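Local coordinates for protein BCL2-like 10 (Danio rerio, PDB 6FBX) that acts as a pro-survival member of the Bcl-2 family that restrains apoptosis by binding the BH3 peptides of pro-death relatives such as Bad, at residues A[18-21]-A[22-26]; A[72-75]-A[76-79]. All coordinates share one frame; numbering follows the deposited sequence.

Contact 1: A[18-21]-A[22-26]; sequences EDYI and SFCSG
One face of the Tyr20 ring carries the sulfur of Cys24, and the ring of Phe23 meets the same tyrosine obliquely. Cys24 SG lies 3.7 Å from the centroid of the Tyr20 ring, 25° off its normal and shifted toward the rim, closest to CE2 at 3.4 Å. From the Phe23 side the touch is made at the edge of its own ring, where CD2 comes 4.0 Å from Tyr20 CE1. With CG set opposite the backbone N (chi1 -173°), the tyrosine ring reaches forward along the helix, where its face meets Cys24, four residues on. An alanine in place of Tyr20 would remove the ring and would probably leave the Cys24 sulfur without its aromatic partner and the CD2 edge of Phe23 without the tyrosine carbon it touches. Helix 34-49 also packs on Tyr20, through Ala43 and Lys44. Main-chain bonds tie the turn together, among them Phe23 N to Asp19 O at 2.8 Å. Ser25 OG then donates to Ile21 O, 2.7 Å away, from above the carbonyl plane, while Ile21 itself faces helices 88-107 and 112-129. This is an i to i+4 sulfur-aromatic contact along helix 2-24, part of the all-helical Bcl-2 fold.

Contact 2: A[72-75]-A[76-79]; sequences CLQS and VMRE
Side chains and main chain meet here within a single helix, 69-80, over two successive turns that pass close to the bound BH3 peptide. Gln74 O takes the amide of Arg78 at 2.9 Å and also lies over the centre of the Arg78 guanidinium, 4.1 Å above its plane. The arginine reaches there by bending back at chi3 (-51°), which brings NH1 alongside Ser75, 4.0 Å from its CB. Cys72 O is gripped twice: by Val76 N at 3.1 Å and by Ser75 OG at 2.5 Å; with OG lying between the backbone N and the carbonyl carbon (chi1 63°), the hydroxyl reaches back to the carbonyl three residues earlier. Such serine-to-carbonyl bonding is a familiar way of satisfying a hydroxyl within a helix, here one belonging to the helical bundle of the Bcl-2 family, whose surface groove receives BH3 helices. Val76 and Ser75 pack on apolar side chains of the peptide, and Glu79 OE1 makes a salt bridge to one of its basic side chains. On the buried side the bent Met77 chain folds its CE back to 3.8 Å from Gln74 CA and 4.3 Å from Leu73 CG, with Ile94 and Tyr125 among its neighbours. Cys72 SG, for its part, forms a disulfide with Cys65 of helix 51-65.

Overall arrangement
Two local contacts, each within one helix, show how separate helices of a bundle meet a shared core. Contact 1 lies on helix 2-24 and comes first along the chain; contact 2 follows on helix 69-80. Their centres are 21 Å apart on opposite sides of the chain's centre, and the nearest atoms, about 8 Å apart, do not touch. Helices 88-107 and 112-129 link them, since both contacts send side chains onto each; Thr98 is touched by Ile21 from one and Leu73 from the other. Residues 72-79 also meet the bound peptide, whereas residues 18-26 pack against helices 34-49, 88-107 and 112-129 of the protein itself.

Contact 1: A[18-21]-A[22-26]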
loop_
_atom_site.group_PDB
_atom_site.type_symbol
_atom_site.label_atom_id
_atom_site.label_comp_id
_atom_site.label_asym_id
_atom_site.label_seq_id
_atom_site.Cartn_x
_atom_site.Cartn_y
_atom_site.Cartn_z
ATOM N N GLU A 18 4.704 3.128 7.508
ATOM C CA GLU A 18 5.252 4.414 7.922
ATOM C C GLU A 18 6.608 4.665 7.278
ATOM O O GLU A 18 6.907 5.790 6.860
ATOM C CB GLU A 18 5.363 4.475 9.445
ATOM C CG GLU A 18 4.037 4.688 10.148
ATOM C CD GLU A 18 4.206 4.964 11.628
ATOM O OE1 GLU A 18 4.976 4.235 12.290
ATOM O OE2 GLU A 18 3.579 5.920 12.125
ATOM N N ASP A 19 7.444 3.630 7.183
ATOM C CA ASP A 19 8.760 3.809 6.580
ATOM C C ASP A 19 8.646 4.153 5.102
ATOM O O ASP A 19 9.313 5.076 4.616
ATOM C CB ASP A 19 9.613 2.555 6.756
ATOM C CG ASP A 19 10.932 2.655 6.018
ATOM O OD1 ASP A 19 11.845 3.339 6.525
ATOM O OD2 ASP A 19 11.042 2.078 4.917
ATOM N N TYR A 20 7.819 3.412 4.360
ATOM C CA TYR A 20 7.710 3.680 2.932
ATOM C C TYR A 20 7.141 5.068 2.683
ATOM O O TYR A 20 7.624 5.800 1.813
ATOM C CB TYR A 20 6.846 2.630 2.231
ATOM C CG TYR A 20 6.882 2.837 0.741
ATOM C CD1 TYR A 20 8.068 2.660 0.039
ATOM C CD2 TYR A 20 5.760 3.266 0.038
ATOM C CE1 TYR A 20 8.135 2.876 -1.320
ATOM C CE2 TYR A 20 5.815 3.474 -1.333
ATOM C CZ TYR A 20 7.009 3.284 -2.001
ATOM O OH TYR A 20 7.088 3.499 -3.357
ATOM N N ILE A 21 6.117 5.452 3.446
ATOM C CA ILE A 21 5.526 6.777 3.282
ATOM C C ILE A 21 6.555 7.865 3.579
ATOM O O ILE A 21 6.656 8.860 2.848
ATOM C CB ILE A 21 4.271 6.896 4.167
ATOM C CG1 ILE A 21 3.137 6.079 3.544
ATOM C CG2 ILE A 21 3.851 8.349 4.336
ATOM C CD1 ILE A 21 1.946 5.869 4.455
ATOM N N SER A 22 7.335 7.699 4.650
ATOM C CA SER A 22 8.397 8.659 4.940
ATOM C C SER A 22 9.417 8.694 3.809
ATOM O O SER A 22 9.876 9.768 3.401
ATOM C CB SER A 22 9.084 8.307 6.261
ATOM O OG SER A 22 8.163 8.292 7.336
ATOM N N PHE A 23 9.785 7.519 3.298
ATOM C CA PHE A 23 10.715 7.427 2.176
ATOM C C PHE A 23 10.204 8.213 0.973
ATOM O O PHE A 23 10.983 8.867 0.267
ATOM C CB PHE A 23 10.915 5.949 1.842
ATOM C CG PHE A 23 11.850 5.682 0.702
ATOM C CD1 PHE A 23 13.203 5.953 0.807
ATOM C CD2 PHE A 23 11.378 5.100 -0.462
ATOM C CE1 PHE A 23 14.061 5.681 -0.245
ATOM C CE2 PHE A 23 12.228 4.824 -1.513
ATOM C CZ PHE A 23 13.572 5.113 -1.404
ATOM N N CYS A 24 8.893 8.181 0.739
ATOM C CA CYS A 24 8.274 8.940 -0.340
ATOM C C CYS A 24 8.100 10.416 -0.011
ATOM O O CYS A 24 7.742 11.192 -0.905
ATOM C CB CYS A 24 6.909 8.337 -0.680
ATOM S SG CYS A 24 7.012 6.691 -1.390
ATOM N N SER A 25 8.339 10.824 1.235
ATOM C CA SER A 25 8.131 12.199 1.666
ATOM C C SER A 25 9.436 12.982 1.772
ATOM O O SER A 25 9.497 13.982 2.495
ATOM C CB SER A 25 7.391 12.221 3.004
ATOM O OG SER A 25 6.160 11.520 2.909
ATOM N N GLY A 26 10.480 12.546 1.069
ATOM C CA GLY A 26 11.736 13.264 1.035
ATOM C C GLY A 26 12.695 12.949 2.162
ATOM O O GLY A 26 13.812 13.481 2.166
#

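Contact 2: A[72-75]-A[76-79]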
loop_
_atom_site.group_PDB
_atom_site.type_symbol
_atom_site.label_atom_id
_atom_site.label_comp_id
_atom_site.label_asym_id
_atom_site.label_seq_id
_atom_site.Cartn_x
_atom_site.Cartn_y
_atom_site.Cartn_z
ATOM N N CYS A 72 -11.701 6.304 1.754
ATOM C CA CYS A 72 -11.720 6.023 0.323
ATOM C C CYS A 72 -10.692 4.960 -0.046
ATOM O O CYS A 72 -10.944 4.137 -0.934
ATOM C CB CYS A 72 -11.470 7.311 -0.462
ATOM S SG CYS A 72 -12.716 8.607 -0.179
ATOM N N LEU A 73 -9.537 4.955 0.626
ATOM C CA LEU A 73 -8.510 3.961 0.334
ATOM C C LEU A 73 -8.977 2.561 0.712
ATOM O O LEU A 73 -8.679 1.589 0.006
ATOM C CB LEU A 73 -7.213 4.314 1.068
ATOM C CG LEU A 73 -6.022 3.369 0.881
ATOM C CD1 LEU A 73 -5.573 3.327 -0.574
ATOM C CD2 LEU A 73 -4.866 3.776 1.780
ATOM N N GLN A 74 -9.712 2.433 1.819
ATOM C CA GLN A 74 -10.267 1.135 2.186
ATOM C C GLN A 74 -11.148 0.585 1.072
ATOM O O GLN A 74 -11.101 -0.612 0.766
ATOM C CB GLN A 74 -11.067 1.247 3.486
ATOM C CG GLN A 74 -10.219 1.474 4.721
ATOM C CD GLN A 74 -11.053 1.617 5.978
ATOM O OE1 GLN A 74 -12.219 2.007 5.922
ATOM N NE2 GLN A 74 -10.460 1.295 7.123
ATOM N N SER A 75 -11.958 1.442 0.449
ATOM C CA SER A 75 -12.850 0.970 -0.605
ATOM C C SER A 75 -12.063 0.557 -1.844
ATOM O O SER A 75 -12.434 -0.405 -2.527
ATOM C CB SER A 75 -13.879 2.045 -0.949
ATOM O OG SER A 75 -13.255 3.208 -1.460
ATOM N N VAL A 76 -10.973 1.264 -2.146
ATOM C CA VAL A 76 -10.132 0.881 -3.277
ATOM C C VAL A 76 -9.452 -0.458 -3.004
ATOM O O VAL A 76 -9.442 -1.351 -3.859
ATOM C CB VAL A 76 -9.109 1.991 -3.580
ATOM C CG1 VAL A 76 -8.085 1.525 -4.616
ATOM C CG2 VAL A 76 -9.821 3.238 -4.081
ATOM N N MET A 77 -8.874 -0.621 -1.809
ATOM C CA MET A 77 -8.221 -1.885 -1.476
ATOM C C MET A 77 -9.207 -3.044 -1.549
ATOM O O MET A 77 -8.879 -4.123 -2.058
ATOM C CB MET A 77 -7.594 -1.806 -0.085
ATOM C CG MET A 77 -6.436 -0.831 0.025
ATOM S SD MET A 77 -5.572 -0.913 1.608
ATOM C CE MET A 77 -6.846 -0.370 2.750
ATOM N N ARG A 78 -10.424 -2.835 -1.043
ATOM C CA ARG A 78 -11.461 -3.853 -1.137
ATOM C C ARG A 78 -11.732 -4.231 -2.588
ATOM O O ARG A 78 -11.865 -5.416 -2.913
ATOM C CB ARG A 78 -12.730 -3.335 -0.460
ATOM C CG ARG A 78 -13.892 -4.310 -0.418
ATOM C CD ARG A 78 -15.084 -3.702 0.314
ATOM N NE ARG A 78 -14.701 -3.154 1.618
ATOM C CZ ARG A 78 -14.861 -1.886 2.001
ATOM N NH1 ARG A 78 -15.423 -0.987 1.202
ATOM N NH2 ARG A 78 -14.465 -1.516 3.212
ATOM N N GLU A 79 -11.811 -3.236 -3.477
ATOM C CA GLU A 79 -12.094 -3.507 -4.882
ATOM C C GLU A 79 -10.894 -4.117 -5.592
ATOM O O GLU A 79 -11.065 -4.946 -6.491
ATOM C CB GLU A 79 -12.524 -2.221 -5.586
ATOM C CG GLU A 79 -13.987 -1.861 -5.378
ATOM C CD GLU A 79 -14.926 -2.838 -6.060
ATOM O OE1 GLU A 79 -14.475 -3.562 -6.973
ATOM O OE2 GLU A 79 -16.115 -2.885 -5.684
#